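Local coordinates for protein condensin complex subunit 3 (Schizosaccharomyces pombe, PDB 5OQR) that serves as a regulatory subunit of condensin, the complex required to convert interphase chromatin into condensed, mitotic-like chromosomes, at residues 490-493 / 494-498; 482-485 / 486-490. All coordinates share one frame; numbering follows the deposited sequence.

How the contacts relate
Both contacts are local and lie on one helix, 480-495, which belongs to HEAT repeat 7. Contact 2 (482-490) comes first along the chain. Contact 1 (490-498) starts at Leu490, the residue they share, and runs past the helix end. Their centres are 11 Å apart. The junction is the irregular part of the helix: a wider pi-type turn at 487-490 is followed by a kink at Pro493, whose ring packs on the carbonyls of Leu487 and Lys488. Probable hydrogen bonds from Ile491 N to Met486 O and from Ile492 N to Leu487 O span the joint. Even so, the helix keeps a continuous apolar side against helix 457-471, as expected for helices stacked in a HEAT-repeat array.

Contact 1. Residues 490-493 / 494-498; sequences LIIP and AVRSH
Ile491 and Val495 meet one helical turn apart in the last turns of helix 480-495. Their side chains approach through methyls, Ile491 CG2 to Val495 CG2 at 4.4 Å. Val495 CG2 lies beside its own backbone N, with CG1 anti to that N (chi1 165°), and this turns CG2 back toward Ile491. Three backbone bonds hold the turn. Ala494 N donates to Leu490 O at 2.9 Å, Val495 N to Ile491 O at 2.8 Å, and Arg496 N to Ile492 O at 3.0 Å.

The packed side carries Leu490, Ile491 and Ala494. All three are buried. Leu490 rests on Cys462 and Leu463 of helix 457-471, and Ala494 touches Leu463 and also Ile502 of helix 500-514. The solvent side is looser. There Ile492 CG2 and Arg496 CG stand 4.3 Å apart, and both residues are exposed. Arg496 CG sits beside its backbone N (chi1 -50°), which lays the start of the chain back over the previous turn.

Further on the chain turns, and Ser497 N bonds to Ala494 O. Ser497 OG bonds to Asp499 N, just before helix 500-514. Pro493 has no N-H to give to the turn before it, and the helix is kinked there. The chemistry therefore implies that main-chain bonds hold this end together, while the contacts between side chains within 490-498 are apolar; the hydroxyl of Ser497 turns to Asp499 instead.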
loop_
_atom_site.group_PDB
_atom_site.type_symbol
_atom_site.label_atom_id
_atom_site.label_comp_id
_atom_site.label_asym_id
_atom_site.label_seq_id
_atom_site.Cartn_x
_atom_site.Cartn_y
_atom_site.Cartn_z
ATOM N N LEU A 490 10.519 5.396 -42.935
ATOM C CA LEU A 490 9.389 5.675 -42.055
ATOM C C LEU A 490 9.715 6.624 -40.907
ATOM O O LEU A 490 9.022 7.629 -40.719
ATOM C CB LEU A 490 8.845 4.363 -41.495
ATOM C CG LEU A 490 8.251 3.443 -42.560
ATOM C CD1 LEU A 490 8.815 2.052 -42.432
ATOM C CD2 LEU A 490 6.738 3.418 -42.455
ATOM N N ILE A 491 10.759 6.326 -40.134
ATOM C CA ILE A 491 10.990 7.047 -38.884
ATOM C C ILE A 491 11.329 8.509 -39.158
ATOM O O ILE A 491 10.670 9.419 -38.644
ATOM C CB ILE A 491 12.088 6.355 -38.059
ATOM C CG1 ILE A 491 11.585 4.996 -37.576
ATOM C CG2 ILE A 491 12.494 7.210 -36.857
ATOM C CD1 ILE A 491 12.669 4.078 -37.079
ATOM N N ILE A 492 12.371 8.758 -39.954
ATOM C CA ILE A 492 12.754 10.140 -40.250
ATOM C C ILE A 492 11.615 10.891 -40.928
ATOM O O ILE A 492 11.277 11.995 -40.472
ATOM C CB ILE A 492 14.055 10.173 -41.071
ATOM C CG1 ILE A 492 15.163 9.356 -40.397
ATOM C CG2 ILE A 492 14.512 11.618 -41.273
ATOM C CD1 ILE A 492 15.608 9.873 -39.055
ATOM N N PRO A 493 10.987 10.376 -41.989
ATOM C CA PRO A 493 9.808 11.068 -42.536
ATOM C C PRO A 493 8.749 11.370 -41.489
ATOM O O PRO A 493 8.123 12.436 -41.533
ATOM C CB PRO A 493 9.295 10.084 -43.595
ATOM C CG PRO A 493 10.484 9.292 -43.982
ATOM C CD PRO A 493 11.328 9.169 -42.763
ATOM N N ALA A 494 8.534 10.456 -40.543
ATOM C CA ALA A 494 7.562 10.700 -39.484
ATOM C C ALA A 494 8.035 11.804 -38.549
ATOM O O ALA A 494 7.249 12.674 -38.159
ATOM C CB ALA A 494 7.307 9.411 -38.706
ATOM N N VAL A 495 9.317 11.790 -38.179
ATOM C CA VAL A 495 9.840 12.813 -37.279
ATOM C C VAL A 495 9.718 14.196 -37.905
ATOM O O VAL A 495 9.563 15.194 -37.193
ATOM C CB VAL A 495 11.297 12.484 -36.897
ATOM C CG1 VAL A 495 11.987 13.688 -36.261
ATOM C CG2 VAL A 495 11.333 11.301 -35.941
ATOM N N ARG A 496 9.786 14.285 -39.230
ATOM C CA ARG A 496 9.683 15.565 -39.916
ATOM C C ARG A 496 8.253 15.915 -40.306
ATOM O O ARG A 496 8.023 17.005 -40.839
ATOM C CB ARG A 496 10.556 15.571 -41.173
ATOM C CG ARG A 496 11.992 15.122 -40.956
ATOM C CD ARG A 496 12.944 15.739 -41.977
ATOM N NE ARG A 496 12.331 15.918 -43.293
ATOM C CZ ARG A 496 12.980 16.351 -44.369
ATOM N NH1 ARG A 496 14.272 16.645 -44.301
ATOM N NH2 ARG A 496 12.337 16.484 -45.522
ATOM N N SER A 497 7.296 15.027 -40.059
ATOM C CA SER A 497 5.919 15.282 -40.453
ATOM C C SER A 497 5.341 16.459 -39.678
ATOM O O SER A 497 5.604 16.631 -38.486
ATOM C CB SER A 497 5.063 14.039 -40.216
ATOM O OG SER A 497 3.691 14.325 -40.413
ATOM N N HIS A 498 4.543 17.274 -40.368
ATOM C CA HIS A 498 3.811 18.350 -39.716
ATOM C C HIS A 498 2.586 17.852 -38.963
ATOM O O HIS A 498 2.020 18.606 -38.166
ATOM C CB HIS A 498 3.379 19.398 -40.744
ATOM C CG HIS A 498 4.465 20.353 -41.128
ATOM N ND1 HIS A 498 5.274 20.158 -42.226
ATOM C CD2 HIS A 498 4.877 21.509 -40.557
ATOM C CE1 HIS A 498 6.136 21.155 -42.317
ATOM N NE2 HIS A 498 5.917 21.989 -41.315
#

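Contact 2. Residues 482-485 / 486-490; sequences YMVD and MLKTL
The first turns of helix 480-495, in HEAT repeat 7, hold a contact of residues four apart, with Asp485 and Thr489 as its polar pair. Asp485 takes two approaches from Thr489. Thr489 N donates to Asp485 O at 2.8 Å, an ordinary helical bond. The hydroxyl then has a choice: Thr489 OG1 is 2.9 Å from Asp485 O and 3.0 Å from Asp485 OD2. It has one proton, and which oxygen receives it is not settled. With chi1 at -51°, Thr489 OG1 lies beside its own backbone N, on the side that faces the preceding turn. Asp485 CG is anti to its N (chi1 -167°), which swings the carboxylate forward to meet it. An alanine here takes away the carboxylate, and the Thr489 hydroxyl would probably be left with the Asp485 carbonyl as its one acceptor in this turn and be freer to rotate.

On the exposed side Val484 and Lys488 run side by side and point the same way. Val484 CG1 touches the Lys488 chain at CE, 3.8 Å away, so the lysine contributes aliphatic contact. Its amino group does not pair with the acid: Lys488 NZ and Asp485 OD2 are 6.8 Å apart.

Regular backbone bonds run through the same turns. Met486 N donates almost straight to Tyr482 O (2.9 Å, 176° at the hydrogen), and Leu487 N reaches Met483 O at 2.8 Å. Beyond them the helix widens into a pi-type turn at 487-490.

The buried side faces two helices. Met486 packs on Val466 and Phe470 of helix 457-471 and on Val424 and Ile427 of helix 416-434. Met483 also lies on Phe470, while Tyr482 lies on Cys420 and Val424 of helix 416-434.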
loop_
_atom_site.group_PDB
_atom_site.type_symbol
_atom_site.label_atom_id
_atom_site.label_comp_id
_atom_site.label_asym_id
_atom_site.label_seq_id
_atom_site.Cartn_x
_atom_site.Cartn_y
_atom_site.Cartn_z
ATOM N N TYR A 482 18.213 -3.401 -42.113
ATOM C CA TYR A 482 16.823 -3.227 -41.715
ATOM C C TYR A 482 16.626 -1.897 -40.997
ATOM O O TYR A 482 15.630 -1.206 -41.225
ATOM C CB TYR A 482 16.385 -4.404 -40.844
ATOM C CG TYR A 482 16.354 -5.714 -41.601
ATOM C CD1 TYR A 482 15.716 -5.809 -42.830
ATOM C CD2 TYR A 482 16.975 -6.849 -41.098
ATOM C CE1 TYR A 482 15.685 -6.998 -43.533
ATOM C CE2 TYR A 482 16.952 -8.043 -41.794
ATOM C CZ TYR A 482 16.306 -8.111 -43.011
ATOM O OH TYR A 482 16.281 -9.297 -43.709
ATOM N N MET A 483 17.585 -1.501 -40.161
ATOM C CA MET A 483 17.477 -0.226 -39.461
ATOM C C MET A 483 17.544 0.946 -40.426
ATOM O O MET A 483 16.665 1.814 -40.424
ATOM C CB MET A 483 18.583 -0.105 -38.421
ATOM C CG MET A 483 18.431 -1.070 -37.290
ATOM S SD MET A 483 19.926 -1.241 -36.321
ATOM C CE MET A 483 19.320 -2.425 -35.145
ATOM N N VAL A 484 18.596 1.003 -41.244
ATOM C CA VAL A 484 18.734 2.109 -42.186
ATOM C C VAL A 484 17.489 2.212 -43.048
ATOM O O VAL A 484 17.077 3.312 -43.435
ATOM C CB VAL A 484 20.006 1.938 -43.044
ATOM C CG1 VAL A 484 20.191 3.135 -43.960
ATOM C CG2 VAL A 484 21.235 1.770 -42.164
ATOM N N ASP A 485 16.860 1.076 -43.349
ATOM C CA ASP A 485 15.625 1.082 -44.124
ATOM C C ASP A 485 14.491 1.728 -43.336
ATOM O O ASP A 485 13.879 2.701 -43.793
ATOM C CB ASP A 485 15.258 -0.348 -44.525
ATOM C CG ASP A 485 14.183 -0.395 -45.593
ATOM O OD1 ASP A 485 13.439 -1.394 -45.646
ATOM O OD2 ASP A 485 14.081 0.569 -46.381
ATOM N N MET A 486 14.193 1.197 -42.148
ATOM C CA MET A 486 13.122 1.766 -41.335
ATOM C C MET A 486 13.366 3.244 -41.059
ATOM O O MET A 486 12.421 4.040 -41.024
ATOM C CB MET A 486 12.988 0.998 -40.019
ATOM C CG MET A 486 12.801 -0.507 -40.172
ATOM S SD MET A 486 11.641 -0.954 -41.467
ATOM C CE MET A 486 10.149 -0.340 -40.742
ATOM N N LEU A 487 14.626 3.631 -40.859
ATOM C CA LEU A 487 14.939 5.035 -40.625
ATOM C C LEU A 487 14.603 5.880 -41.847
ATOM O O LEU A 487 13.856 6.861 -41.755
ATOM C CB LEU A 487 16.416 5.184 -40.253
ATOM C CG LEU A 487 16.834 4.774 -38.840
ATOM C CD1 LEU A 487 18.343 4.813 -38.715
ATOM C CD2 LEU A 487 16.200 5.672 -37.791
ATOM N N LYS A 488 15.148 5.512 -43.008
ATOM C CA LYS A 488 14.940 6.314 -44.210
ATOM C C LYS A 488 13.483 6.296 -44.650
ATOM O O LYS A 488 12.948 7.321 -45.084
ATOM C CB LYS A 488 15.836 5.812 -45.343
ATOM C CG LYS A 488 17.317 6.061 -45.123
ATOM C CD LYS A 488 18.108 5.990 -46.425
ATOM C CE LYS A 488 18.271 4.565 -46.928
ATOM N NZ LYS A 488 19.602 4.368 -47.569
ATOM N N THR A 489 12.824 5.143 -44.545
ATOM C CA THR A 489 11.506 4.990 -45.147
ATOM C C THR A 489 10.387 5.512 -44.256
ATOM O O THR A 489 9.391 6.028 -44.771
ATOM C CB THR A 489 11.255 3.519 -45.485
ATOM O OG1 THR A 489 12.358 3.006 -46.242
ATOM C CG2 THR A 489 9.980 3.366 -46.302
ATOM N N LEU A 490 10.519 5.396 -42.935
ATOM C CA LEU A 490 9.389 5.675 -42.055
ATOM C C LEU A 490 9.715 6.624 -40.907
ATOM O O LEU A 490 9.022 7.629 -40.719
ATOM C CB LEU A 490 8.845 4.363 -41.495
ATOM C CG LEU A 490 8.251 3.443 -42.560
ATOM C CD1 LEU A 490 8.815 2.052 -42.432
ATOM C CD2 LEU A 490 6.738 3.418 -42.455
#